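PDB 5KYO: Cyp101j2 from Sphingobium yanoikuyae, which probably acts as a cytochrome P450 monooxygenase, using a bound haem to hydroxylate 1,8-cineole. Local coordinates for residues A[47-52]-A[339-344]; A[75-78]-A[82-85]; A[301-306]-A[391-396]. All blocks are in the same frame, centred on the assembly; numbering follows the deposited sequence. Where two conformers were deposited one is given.

Contact 1 of 3, residues A[47-52]-A[339-344]; sequences FDIYRD and MVMAPT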
ATOM      1  N   PHE A  47     -17.223   3.400 -13.105  1.00 31.50           N
ATOM      2  CA  PHE A  47     -16.100   2.936 -12.300  1.00 27.40           C
ATOM      3  C   PHE A  47     -16.260   3.329 -10.835  1.00 36.91           C
ATOM      4  O   PHE A  47     -16.409   4.510 -10.511  1.00 39.89           O
ATOM      5  CB  PHE A  47     -14.815   3.499 -12.870  1.00 23.22           C
ATOM      6  CG  PHE A  47     -13.574   2.968 -12.201  1.00 27.64           C
ATOM      7  CD1 PHE A  47     -13.063   1.706 -12.523  1.00 28.66           C
ATOM      8  CD2 PHE A  47     -12.931   3.724 -11.235  1.00 30.74           C
ATOM      9  CE1 PHE A  47     -11.945   1.220 -11.889  1.00 31.35           C
ATOM     10  CE2 PHE A  47     -11.803   3.255 -10.591  1.00 34.94           C
ATOM     11  CZ  PHE A  47     -11.306   2.003 -10.914  1.00 34.77           C
ATOM     12  N   ASP A  48     -16.280   2.334  -9.952  1.00 29.16           N
ATOM     13  CA  ASP A  48     -16.298   2.581  -8.501  1.00 23.79           C
ATOM     14  C   ASP A  48     -15.057   1.894  -7.903  1.00 21.04           C
ATOM     15  O   ASP A  48     -14.937   0.670  -7.944  1.00 22.82           O
ATOM     16  CB  ASP A  48     -17.596   2.056  -7.848  1.00 29.61           C
ATOM     17  CG  ASP A  48     -17.841   2.633  -6.457  1.00 35.25           C
ATOM     18  OD1 ASP A  48     -16.902   3.224  -5.894  1.00 29.46           O
ATOM     19  OD2 ASP A  48     -18.970   2.504  -5.925  1.00 40.00           O
ATOM     20  N   ILE A  49     -14.128   2.695  -7.389  1.00 16.99           N
ATOM     21  CA  ILE A  49     -12.856   2.165  -6.870  1.00 14.47           C
ATOM     22  C   ILE A  49     -13.107   1.388  -5.586  1.00 24.29           C
ATOM     23  O   ILE A  49     -12.234   0.660  -5.116  1.00 28.61           O
ATOM     24  CB  ILE A  49     -11.837   3.298  -6.627  1.00 25.40           C
ATOM     25  CG1 ILE A  49     -10.428   2.758  -6.308  1.00 22.95           C
ATOM     26  CG2 ILE A  49     -12.326   4.181  -5.529  1.00 14.49           C
ATOM     27  CD1 ILE A  49      -9.897   1.705  -7.294  1.00 20.00           C
ATOM     28  N   TYR A  50     -14.310   1.518  -5.030  1.00 21.77           N
ATOM     29  CA  TYR A  50     -14.664   0.786  -3.813  1.00 22.13           C
ATOM     30  C   TYR A  50     -15.483  -0.489  -4.054  1.00 24.13           C
ATOM     31  O   TYR A  50     -15.675  -1.300  -3.140  1.00 25.21           O
ATOM     32  CB  TYR A  50     -15.403   1.716  -2.871  1.00 26.66           C
ATOM     33  CG  TYR A  50     -14.533   2.888  -2.501  1.00 25.93           C
ATOM     34  CD1 TYR A  50     -13.419   2.714  -1.692  1.00 26.68           C
ATOM     35  CD2 TYR A  50     -14.792   4.156  -2.990  1.00 27.27           C
ATOM     36  CE1 TYR A  50     -12.608   3.773  -1.358  1.00 26.58           C
ATOM     37  CE2 TYR A  50     -13.975   5.235  -2.654  1.00 26.38           C
ATOM     38  CZ  TYR A  50     -12.878   5.028  -1.838  1.00 27.63           C
ATOM     39  OH  TYR A  50     -12.051   6.080  -1.491  1.00 24.86           O
ATOM     40  N   ARG A  51     -15.944  -0.655  -5.288  1.00 24.80           N
ATOM     41  CA  ARG A  51     -16.814  -1.772  -5.676  1.00 24.47           C
ATOM     42  C   ARG A  51     -16.030  -3.066  -5.870  1.00 23.96           C
ATOM     43  O   ARG A  51     -14.920  -3.052  -6.399  1.00 24.12           O
ATOM     44  CB  ARG A  51     -17.569  -1.400  -6.952  1.00 23.67           C
ATOM     45  CG  ARG A  51     -18.224  -2.553  -7.709  1.00 23.35           C
ATOM     46  CD  ARG A  51     -18.684  -2.058  -9.059  1.00 31.67           C
ATOM     47  NE  ARG A  51     -19.702  -1.023  -8.934  1.00 38.34           N
ATOM     48  CZ  ARG A  51     -20.172  -0.318  -9.959  1.00 41.26           C
ATOM     49  NH1 ARG A  51     -19.692  -0.521 -11.175  1.00 39.12           N
ATOM     50  NH2 ARG A  51     -21.105   0.601  -9.766  1.00 44.25           N
ATOM     51  N   ASP A  52     -16.606  -4.178  -5.421  1.00 28.36           N
ATOM     52  CA  ASP A  52     -15.938  -5.476  -5.487  1.00 34.77           C
ATOM     53  C   ASP A  52     -15.637  -5.928  -6.898  1.00 32.32           C
ATOM     54  O   ASP A  52     -16.344  -5.591  -7.851  1.00 21.68           O
ATOM     55  CB  ASP A  52     -16.773  -6.566  -4.804  1.00 35.38           C
ATOM     56  CG  ASP A  52     -16.647  -6.535  -3.302  1.00 32.33           C
ATOM     57  OD1 ASP A  52     -15.709  -5.873  -2.812  1.00 32.41           O
ATOM     58  OD2 ASP A  52     -17.456  -7.200  -2.620  1.00 26.96           O
ATOM     59  N   MET A 339     -10.212  15.973  -9.689  1.00 33.71           N
ATOM     60  CA  MET A 339      -9.443  14.872  -9.123  1.00 33.22           C
ATOM     61  C   MET A 339      -9.029  13.913 -10.227  1.00 30.09           C
ATOM     62  O   MET A 339      -9.817  13.622 -11.125  1.00 30.59           O
ATOM     63  CB  MET A 339     -10.258  14.124  -8.065  1.00 31.16           C
ATOM     64  CG  MET A 339     -10.597  14.967  -6.865  1.00 21.84           C
ATOM     65  SD  MET A 339      -9.084  15.416  -5.992  1.00 27.86           S
ATOM     66  CE  MET A 339      -8.378  13.778  -5.748  1.00 39.92           C
ATOM     67  N   VAL A 340      -7.792  13.432 -10.173  1.00 22.13           N
ATOM     68  CA  VAL A 340      -7.350  12.433 -11.136  1.00 25.64           C
ATOM     69  C   VAL A 340      -6.745  11.219 -10.435  1.00 23.42           C
ATOM     70  O   VAL A 340      -5.730  11.328  -9.742  1.00 24.93           O
ATOM     71  CB  VAL A 340      -6.318  12.996 -12.126  1.00 29.10           C
ATOM     72  CG1 VAL A 340      -5.945  11.921 -13.120  1.00 23.21           C
ATOM     73  CG2 VAL A 340      -6.870  14.244 -12.852  1.00 23.26           C
ATOM     74  N   MET A 341      -7.390  10.069 -10.630  1.00 21.09           N
ATOM     75  CA  MET A 341      -6.913   8.807 -10.078  0.80 20.48           C
ATOM     76  C   MET A 341      -5.834   8.227 -10.988  1.00 24.53           C
ATOM     77  O   MET A 341      -5.968   8.236 -12.202  1.00 18.07           O
ATOM     78  CB  MET A 341      -8.072   7.822  -9.896  0.80 21.44           C
ATOM     79  CG  MET A 341      -7.714   6.560  -9.140  0.80 14.71           C
ATOM     80  SD  MET A 341      -9.149   5.674  -8.514  0.80 19.24           S
ATOM     81  CE  MET A 341      -9.611   6.687  -7.106  0.80 22.20           C
ATOM     82  N   ALA A 342      -4.751   7.747 -10.391  1.00 27.47           N
ATOM     83  CA  ALA A 342      -3.621   7.238 -11.162  1.00 28.83           C
ATOM     84  C   ALA A 342      -3.106   5.942 -10.546  1.00 21.86           C
ATOM     85  O   ALA A 342      -2.089   5.947  -9.862  1.00 21.05           O
ATOM     86  CB  ALA A 342      -2.510   8.285 -11.222  1.00 24.01           C
ATOM     87  N   PRO A 343      -3.818   4.829 -10.782  1.00 27.01           N
ATOM     88  CA  PRO A 343      -3.530   3.576 -10.073  1.00 27.46           C
ATOM     89  C   PRO A 343      -2.194   2.936 -10.441  1.00 27.10           C
ATOM     90  O   PRO A 343      -1.846   2.800 -11.618  1.00 23.22           O
ATOM     91  CB  PRO A 343      -4.695   2.665 -10.489  1.00 17.85           C
ATOM     92  CG  PRO A 343      -5.770   3.612 -10.929  1.00 22.33           C
ATOM     93  CD  PRO A 343      -5.037   4.724 -11.597  1.00 14.76           C
ATOM     94  N   THR A 344      -1.459   2.510  -9.422  1.00 30.16           N
ATOM     95  CA  THR A 344      -0.247   1.756  -9.669  1.00 15.26           C
ATOM     96  C   THR A 344      -0.594   0.518 -10.494  1.00 14.66           C
ATOM     97  O   THR A 344       0.244   0.011 -11.214  1.00 21.02           O
ATOM     98  CB  THR A 344       0.451   1.331  -8.364  1.00 18.50           C
ATOM     99  OG1 THR A 344      -0.396   0.437  -7.648  1.00 14.57           O
ATOM    100  CG2 THR A 344       0.707   2.554  -7.474  1.00 22.09           C
TER
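The ring of Phe47 meets Met341 at its edge: the sulfur SD lies close to the ring plane, 4.1 Å from CE2, and the two side chains cross at about a right angle. Outside the two segments, Phe45 meets this ring with the two planes at about 10° to each other. The ring of Tyr50 carries Ile49 CG2 over one face, 3.4 Å above its plane and offset toward the rim. Ile49 is thus shared, because its CG1 also touches Met341 SD at 3.9 Å and its CG2 touches Met341 CE at 4.0 Å. Met341 arrives extended and bends only at chi3 (-76°), which swings the methyl group back across Ile49; it was modelled in two conformers, so these values hold for the one given. All contacts across the two segments are apolar. A type I turn, in which Arg51 N bonds Asp48 O, and an Asx turn, with Tyr50 N 3.2 Å from Asp48 OD1, shape the loop. The contact packs this loop onto the P450 sheet, the Met341 side chain about 10 Å from the haem. Helix 59-69 follows, its Ile66 on Phe47 and its Trp63 on Ile49; Met341 projects from strand 339-343, which runs between strands 83-86 and 318-323.

Contact 2 of 3, residues A[75-78]-A[82-85]; sequences MWTP and GHWV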
ATOM      1  N   MET A  75     -10.347   8.467 -18.739  1.00 22.92           N
ATOM      2  CA  MET A  75     -11.806   8.426 -18.666  1.00 25.71           C
ATOM      3  C   MET A  75     -12.298   9.156 -17.419  1.00 29.85           C
ATOM      4  O   MET A  75     -11.497   9.583 -16.581  1.00 29.54           O
ATOM      5  CB  MET A  75     -12.313   6.972 -18.664  1.00 22.22           C
ATOM      6  CG  MET A  75     -11.958   6.179 -19.915  0.50 15.17           C
ATOM      7  SD  MET A  75     -12.856   6.754 -21.388  0.50 15.11           S
ATOM      8  CE  MET A  75     -14.459   6.045 -21.060  0.50 16.22           C
ATOM      9  N   TRP A  76     -13.619   9.281 -17.294  1.00 27.84           N
ATOM     10  CA  TRP A  76     -14.241  10.013 -16.195  1.00 25.56           C
ATOM     11  C   TRP A  76     -15.443   9.235 -15.679  1.00 25.66           C
ATOM     12  O   TRP A  76     -16.237   8.712 -16.464  1.00 19.78           O
ATOM     13  CB  TRP A  76     -14.664  11.415 -16.652  1.00 26.31           C
ATOM     14  CG  TRP A  76     -15.235  12.291 -15.578  1.00 32.51           C
ATOM     15  CD1 TRP A  76     -14.561  13.220 -14.832  1.00 26.11           C
ATOM     16  CD2 TRP A  76     -16.601  12.345 -15.142  1.00 31.68           C
ATOM     17  NE1 TRP A  76     -15.417  13.831 -13.954  1.00 28.88           N
ATOM     18  CE2 TRP A  76     -16.675  13.313 -14.122  1.00 30.45           C
ATOM     19  CE3 TRP A  76     -17.764  11.661 -15.508  1.00 24.60           C
ATOM     20  CZ2 TRP A  76     -17.864  13.616 -13.463  1.00 29.69           C
ATOM     21  CZ3 TRP A  76     -18.947  11.959 -14.851  1.00 21.30           C
ATOM     22  CH2 TRP A  76     -18.991  12.937 -13.845  1.00 26.87           C
ATOM     23  N   THR A  77     -15.560   9.143 -14.359  1.00 19.43           N
ATOM     24  CA  THR A  77     -16.619   8.366 -13.714  1.00 19.10           C
ATOM     25  C   THR A  77     -17.444   9.273 -12.808  1.00 27.85           C
ATOM     26  O   THR A  77     -16.893  10.117 -12.101  1.00 22.09           O
ATOM     27  CB  THR A  77     -16.042   7.171 -12.884  1.00 30.40           C
ATOM     28  OG1 THR A  77     -17.089   6.513 -12.146  1.00 25.91           O
ATOM     29  CG2 THR A  77     -14.967   7.656 -11.913  1.00 25.86           C
ATOM     30  N   PRO A  78     -18.775   9.106 -12.827  1.00 31.83           N
ATOM     31  CA  PRO A  78     -19.652   9.897 -11.954  1.00 33.41           C
ATOM     32  C   PRO A  78     -19.579   9.491 -10.481  1.00 34.55           C
ATOM     33  O   PRO A  78     -20.067  10.230  -9.628  1.00 30.81           O
ATOM     34  CB  PRO A  78     -21.050   9.608 -12.511  1.00 35.08           C
ATOM     35  CG  PRO A  78     -20.929   8.244 -13.117  1.00 33.37           C
ATOM     36  CD  PRO A  78     -19.544   8.214 -13.718  1.00 30.27           C
ATOM     37  N   GLY A  82     -17.175  12.261  -8.681  1.00 30.82           N
ATOM     38  CA  GLY A  82     -16.848  12.477 -10.080  1.00 38.85           C
ATOM     39  C   GLY A  82     -15.359  12.721 -10.249  1.00 38.95           C
ATOM     40  O   GLY A  82     -14.818  13.672  -9.676  1.00 37.81           O
ATOM     41  N   HIS A  83     -14.682  11.869 -11.014  1.00 28.13           N
ATOM     42  CA  HIS A  83     -13.239  12.030 -11.162  1.00 26.09           C
ATOM     43  C   HIS A  83     -12.668  11.327 -12.380  1.00 29.73           C
ATOM     44  O   HIS A  83     -13.231  10.352 -12.872  1.00 31.37           O
ATOM     45  CB  HIS A  83     -12.515  11.547  -9.890  1.00 25.73           C
ATOM     46  CG  HIS A  83     -12.661  10.082  -9.618  1.00 29.90           C
ATOM     47  ND1 HIS A  83     -11.776   9.145 -10.105  1.00 27.95           N
ATOM     48  CD2 HIS A  83     -13.580   9.391  -8.897  1.00 29.99           C
ATOM     49  CE1 HIS A  83     -12.139   7.940  -9.696  1.00 27.49           C
ATOM     50  NE2 HIS A  83     -13.232   8.063  -8.964  1.00 26.47           N
ATOM     51  N   TRP A  84     -11.549  11.848 -12.872  1.00 28.56           N
ATOM     52  CA  TRP A  84     -10.858  11.245 -14.000  1.00 33.44           C
ATOM     53  C   TRP A  84     -10.015  10.056 -13.549  1.00 32.67           C
ATOM     54  O   TRP A  84      -9.565   9.999 -12.398  1.00 30.83           O
ATOM     55  CB  TRP A  84      -9.963  12.259 -14.712  1.00 32.12           C
ATOM     56  CG  TRP A  84     -10.630  13.534 -15.105  1.00 29.07           C
ATOM     57  CD1 TRP A  84     -10.684  14.693 -14.376  1.00 31.24           C
ATOM     58  CD2 TRP A  84     -11.310  13.801 -16.336  1.00 32.09           C
ATOM     59  NE1 TRP A  84     -11.366  15.658 -15.076  1.00 29.22           N
ATOM     60  CE2 TRP A  84     -11.759  15.138 -16.285  1.00 34.82           C
ATOM     61  CE3 TRP A  84     -11.583  13.040 -17.481  1.00 34.13           C
ATOM     62  CZ2 TRP A  84     -12.478  15.728 -17.331  1.00 38.62           C
ATOM     63  CZ3 TRP A  84     -12.297  13.627 -18.520  1.00 31.50           C
ATOM     64  CH2 TRP A  84     -12.734  14.958 -18.437  1.00 32.65           C
ATOM     65  N   VAL A  85      -9.796   9.116 -14.465  1.00 31.61           N
ATOM     66  CA  VAL A  85      -8.968   7.948 -14.180  1.00 29.89           C
ATOM     67  C   VAL A  85      -7.958   7.710 -15.305  1.00 29.72           C
ATOM     68  O   VAL A  85      -8.335   7.548 -16.473  1.00 34.11           O
ATOM     69  CB  VAL A  85      -9.813   6.665 -13.983  1.00 29.31           C
ATOM     70  CG1 VAL A  85      -8.917   5.506 -13.522  1.00 29.85           C
ATOM     71  CG2 VAL A  85     -10.946   6.883 -12.989  1.00 26.22           C
TER
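Met75 O is approached by two hydrogens from the opposite strand: Val85 N donates to it at 2.8 Å with an N-H...O angle of 157°, and Trp84 CA adds a CA-H...O contact at 3.1 Å. This pattern belongs to the beta hairpin of strands 74-77 and 83-86, at the margin of the main P450 sheet. Met75-Val85 and Thr77-His83 are hydrogen-bonded antiparallel pairs, each closed by two backbone bonds, while Trp76-Trp84 between them is a non-hydrogen-bonded pair with CA atoms 4.2 Å apart. On the face carrying the two indoles, Trp76 turns its edge to Trp84 in a T-shaped stack with planes at 71°: Trp76 CD1 sits 3.6 Å above the centre of the Trp84 ring system. The Trp76 CG lies opposite its backbone N (chi1 -176°), which lays one face of the indole over His83 N and brings CZ2 within 3.7 Å of Gly82 CA. A CB on Gly82 would fall 2.8 Å from that CZ2, a clash. An alanine in place of Trp76 would probably leave the Trp84 face without its edge-on partner and open a gap over Gly82. Outside the hairpin, Trp84 NE1 bonds Asp338 and Thr77 OG1 bonds the carbonyl of Phe47. On the face of Thr77 and His83, the methyl CG2 of Thr77 makes a CH-pi contact 3.6 Å from the centroid of the imidazole, while His83 ND1 donates to Trp84 O from above the carbonyl plane.

Contact 3 of 3, residues A[301-306]-A[391-396]; sequences SLIDDA and VVLREW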
ATOM      1  N   SER A 301      16.527 -20.649  -2.511  1.00 28.08           N
ATOM      2  CA  SER A 301      17.352 -19.585  -3.081  1.00 28.04           C
ATOM      3  C   SER A 301      16.560 -18.813  -4.140  1.00 23.91           C
ATOM      4  O   SER A 301      16.982 -17.743  -4.584  1.00 22.37           O
ATOM      5  CB  SER A 301      18.641 -20.135  -3.696  1.00 25.22           C
ATOM      6  OG  SER A 301      18.362 -20.908  -4.845  1.00 26.28           O
ATOM      7  N   LEU A 302      15.418 -19.363  -4.537  1.00 25.65           N
ATOM      8  CA  LEU A 302      14.555 -18.711  -5.517  1.00 23.81           C
ATOM      9  C   LEU A 302      13.762 -17.556  -4.909  1.00 20.32           C
ATOM     10  O   LEU A 302      13.053 -16.848  -5.617  1.00 23.49           O
ATOM     11  CB  LEU A 302      13.585 -19.720  -6.131  1.00 23.48           C
ATOM     12  CG  LEU A 302      14.202 -20.943  -6.806  1.00 22.59           C
ATOM     13  CD1 LEU A 302      13.097 -21.851  -7.288  1.00 21.15           C
ATOM     14  CD2 LEU A 302      15.058 -20.494  -7.968  1.00 28.13           C
ATOM     15  N   ILE A 303      13.860 -17.373  -3.596  1.00 18.74           N
ATOM     16  CA  ILE A 303      12.931 -16.464  -2.933  1.00 20.39           C
ATOM     17  C   ILE A 303      13.202 -14.994  -3.283  1.00 17.89           C
ATOM     18  O   ILE A 303      12.265 -14.216  -3.493  1.00 20.09           O
ATOM     19  CB  ILE A 303      12.959 -16.682  -1.404  1.00 22.49           C
ATOM     20  CG1 ILE A 303      12.182 -17.964  -1.070  1.00 18.98           C
ATOM     21  CG2 ILE A 303      12.334 -15.522  -0.698  1.00 14.69           C
ATOM     22  CD1 ILE A 303      12.077 -18.271   0.419  1.00 18.61           C
ATOM     23  N   ASP A 304      14.479 -14.637  -3.379  1.00 23.71           N
ATOM     24  CA  ASP A 304      14.884 -13.272  -3.693  1.00 20.56           C
ATOM     25  C   ASP A 304      14.294 -12.753  -5.014  1.00 29.12           C
ATOM     26  O   ASP A 304      13.878 -11.591  -5.097  1.00 27.20           O
ATOM     27  CB  ASP A 304      16.415 -13.172  -3.731  1.00 23.51           C
ATOM     28  CG  ASP A 304      17.044 -13.245  -2.342  1.00 35.84           C
ATOM     29  OD1 ASP A 304      16.330 -13.007  -1.342  1.00 36.48           O
ATOM     30  OD2 ASP A 304      18.259 -13.511  -2.250  1.00 32.37           O
ATOM     31  N   ASP A 305      14.235 -13.607  -6.035  1.00 20.86           N
ATOM     32  CA  ASP A 305      13.744 -13.238  -7.362  0.55 23.05           C
ATOM     33  C   ASP A 305      12.227 -13.381  -7.446  1.00 20.87           C
ATOM     34  O   ASP A 305      11.558 -12.641  -8.144  1.00 22.55           O
ATOM     35  CB  ASP A 305      14.436 -14.107  -8.418  0.55 23.51           C
ATOM     36  CG  ASP A 305      14.042 -13.747  -9.830  0.55 17.94           C
ATOM     37  OD1 ASP A 305      14.480 -12.684 -10.318  0.55 17.08           O
ATOM     38  OD2 ASP A 305      13.315 -14.546 -10.454  0.55 19.68           O
ATOM     39  N   ALA A 306      11.705 -14.384  -6.737  1.00 20.78           N
ATOM     40  CA  ALA A 306      10.264 -14.586  -6.632  1.00 18.63           C
ATOM     41  C   ALA A 306       9.661 -13.349  -5.986  1.00 15.65           C
ATOM     42  O   ALA A 306       8.615 -12.870  -6.387  1.00 19.38           O
ATOM     43  CB  ALA A 306       9.943 -15.814  -5.819  1.00 17.93           C
ATOM     44  N   VAL A 391      11.445 -12.524   4.847  1.00 17.82           N
ATOM     45  CA  VAL A 391      11.440 -13.309   6.078  1.00 14.13           C
ATOM     46  C   VAL A 391      10.211 -14.207   6.101  1.00 14.09           C
ATOM     47  O   VAL A 391      10.272 -15.377   6.513  1.00 14.06           O
ATOM     48  CB  VAL A 391      11.461 -12.404   7.333  1.00 15.13           C
ATOM     49  CG1 VAL A 391      11.337 -13.245   8.586  1.00 14.08           C
ATOM     50  CG2 VAL A 391      12.740 -11.604   7.358  1.00 20.50           C
ATOM     51  N   VAL A 392       9.092 -13.672   5.622  1.00 14.08           N
ATOM     52  CA  VAL A 392       7.853 -14.419   5.692  1.00 18.19           C
ATOM     53  C   VAL A 392       7.919 -15.629   4.768  1.00 17.95           C
ATOM     54  O   VAL A 392       7.544 -16.731   5.161  1.00 14.01           O
ATOM     55  CB  VAL A 392       6.620 -13.540   5.337  1.00 14.05           C
ATOM     56  CG1 VAL A 392       5.408 -14.407   5.015  1.00 14.01           C
ATOM     57  CG2 VAL A 392       6.309 -12.584   6.502  1.00 19.69           C
ATOM     58  N   LEU A 393       8.408 -15.408   3.550  1.00 14.08           N
ATOM     59  CA  LEU A 393       8.536 -16.469   2.573  1.00 14.08           C
ATOM     60  C   LEU A 393       9.508 -17.520   3.109  1.00 20.67           C
ATOM     61  O   LEU A 393       9.243 -18.702   3.015  1.00 14.05           O
ATOM     62  CB  LEU A 393       9.030 -15.927   1.237  1.00 14.13           C
ATOM     63  CG  LEU A 393       7.977 -15.177   0.405  1.00 14.41           C
ATOM     64  CD1 LEU A 393       8.661 -14.438  -0.723  1.00 16.64           C
ATOM     65  CD2 LEU A 393       6.933 -16.123  -0.133  1.00 14.12           C
ATOM     66  N   ARG A 394      10.618 -17.078   3.691  1.00 18.71           N
ATOM     67  CA  ARG A 394      11.634 -18.030   4.143  1.00 19.40           C
ATOM     68  C   ARG A 394      11.136 -18.873   5.307  1.00 24.06           C
ATOM     69  O   ARG A 394      11.279 -20.092   5.299  1.00 14.03           O
ATOM     70  CB  ARG A 394      12.926 -17.313   4.540  1.00 18.54           C
ATOM     71  CG  ARG A 394      13.692 -16.741   3.359  1.00 49.12           C
ATOM     72  CD  ARG A 394      15.050 -16.185   3.763  1.00 55.15           C
ATOM     73  NE  ARG A 394      15.661 -15.395   2.697  1.00 55.40           N
ATOM     74  CZ  ARG A 394      16.921 -14.972   2.710  1.00 51.02           C
ATOM     75  NH1 ARG A 394      17.713 -15.271   3.729  1.00 43.75           N
ATOM     76  NH2 ARG A 394      17.394 -14.258   1.694  1.00 54.29           N
ATOM     77  N   GLU A 395      10.574 -18.232   6.327  1.00 15.50           N
ATOM     78  CA  GLU A 395      10.062 -18.998   7.468  1.00 17.73           C
ATOM     79  C   GLU A 395       8.818 -19.829   7.153  1.00 14.38           C
ATOM     80  O   GLU A 395       8.631 -20.880   7.754  1.00 13.93           O
ATOM     81  CB  GLU A 395       9.761 -18.075   8.648  1.00 13.97           C
ATOM     82  CG  GLU A 395      10.977 -17.303   9.117  1.00 14.00           C
ATOM     83  CD  GLU A 395      12.118 -18.205   9.590  1.00 26.58           C
ATOM     84  OE1 GLU A 395      11.859 -19.361   9.982  1.00 22.76           O
ATOM     85  OE2 GLU A 395      13.274 -17.749   9.580  1.00 29.28           O
ATOM     86  N   TRP A 396       7.951 -19.359   6.255  1.00 13.96           N
ATOM     87  CA  TRP A 396       6.782 -20.138   5.914  1.00 13.93           C
ATOM     88  C   TRP A 396       7.262 -21.414   5.215  1.00 14.52           C
ATOM     89  O   TRP A 396       6.896 -22.525   5.610  1.00 16.92           O
ATOM     90  CB  TRP A 396       5.786 -19.354   5.021  1.00 13.94           C
ATOM     91  CG  TRP A 396       4.485 -20.112   4.838  1.00 20.82           C
ATOM     92  CD1 TRP A 396       4.271 -21.191   4.027  1.00 15.94           C
ATOM     93  CD2 TRP A 396       3.238 -19.860   5.498  1.00 13.89           C
ATOM     94  NE1 TRP A 396       2.980 -21.626   4.146  1.00 16.01           N
ATOM     95  CE2 TRP A 396       2.325 -20.834   5.052  1.00 15.71           C
ATOM     96  CE3 TRP A 396       2.811 -18.918   6.440  1.00 13.88           C
ATOM     97  CZ2 TRP A 396       1.005 -20.877   5.489  1.00 19.97           C
ATOM     98  CZ3 TRP A 396       1.493 -18.969   6.874  1.00 14.57           C
ATOM     99  CH2 TRP A 396       0.610 -19.937   6.397  1.00 16.53           C
TER
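Ile303 and Leu393 run past each other in opposite directions between two helices whose CA atoms approach to 7.0 Å at this pair. The evidence lies in which branches touch. Ile303 CG2 lies 3.8 Å from Leu393 CD1, and the same methyl also rests near Leu393 CB. The other branch reaches further: Ile303 CD1 lies 3.7 Å from Arg394 CG and 3.8 Å from Leu393 C, so it presses on the backbone of helix 382-399 as well as on the start of the arginine chain. The torsions explain this division. Ile303 holds CG1 beside its backbone N (chi1 -76°) and extends at chi2, carrying CD1 across to the second helix while CG2 turns to the leucine.

Arg394 touches Ile303 through CG and then extends to NE, bringing its guanidinium toward Asp304. Its NH2 meets Asp304 OD1 at 3.5 Å, with the oxygen at the edge of the guanidinium and in its plane. The carboxylate is turned 43° from the guanidinium, and OD2 stays 4.1 Å from NH2, so the two groups do not form a paired, two-bond arrangement.

Outside the two segments, Ile296 of helix 290-298 touches Ile303, and Leu286 of helix 273-288 touches Leu393. By position in the P450 fold, helices 303-313 and 382-399 correspond to helices K and L, the latter following the haem-binding loop. Chemically, the contact divides into a buried aliphatic layer and an exposed ion pair. The salt bridge, long and with a weak hydrogen bond, probably contributes only modestly, and most of the holding probably comes from the apolar contacts of Ile303.

Contacts 1 and 2 are neighbours, centres 9 Å apart, and share one sheet, in which strands 83-86 and 339-343 lie side by side. They touch directly: Met341 N stands 2.8 Å from Trp84 O, a probable hydrogen bond. Contact 3 joins helices 303-313 and 382-399 on the opposite side of the chain's centre, about 31 Å from contact 1 and 39 Å from contact 2, centre to centre. Along the chain the hairpin of contact 2 falls between the segments of contact 1 and closes before contact 3 opens, whereas contacts 1 and 3 alternate. Those two therefore interlace distant parts of the sequence, one at the sheet and one among the helices of the P450 fold.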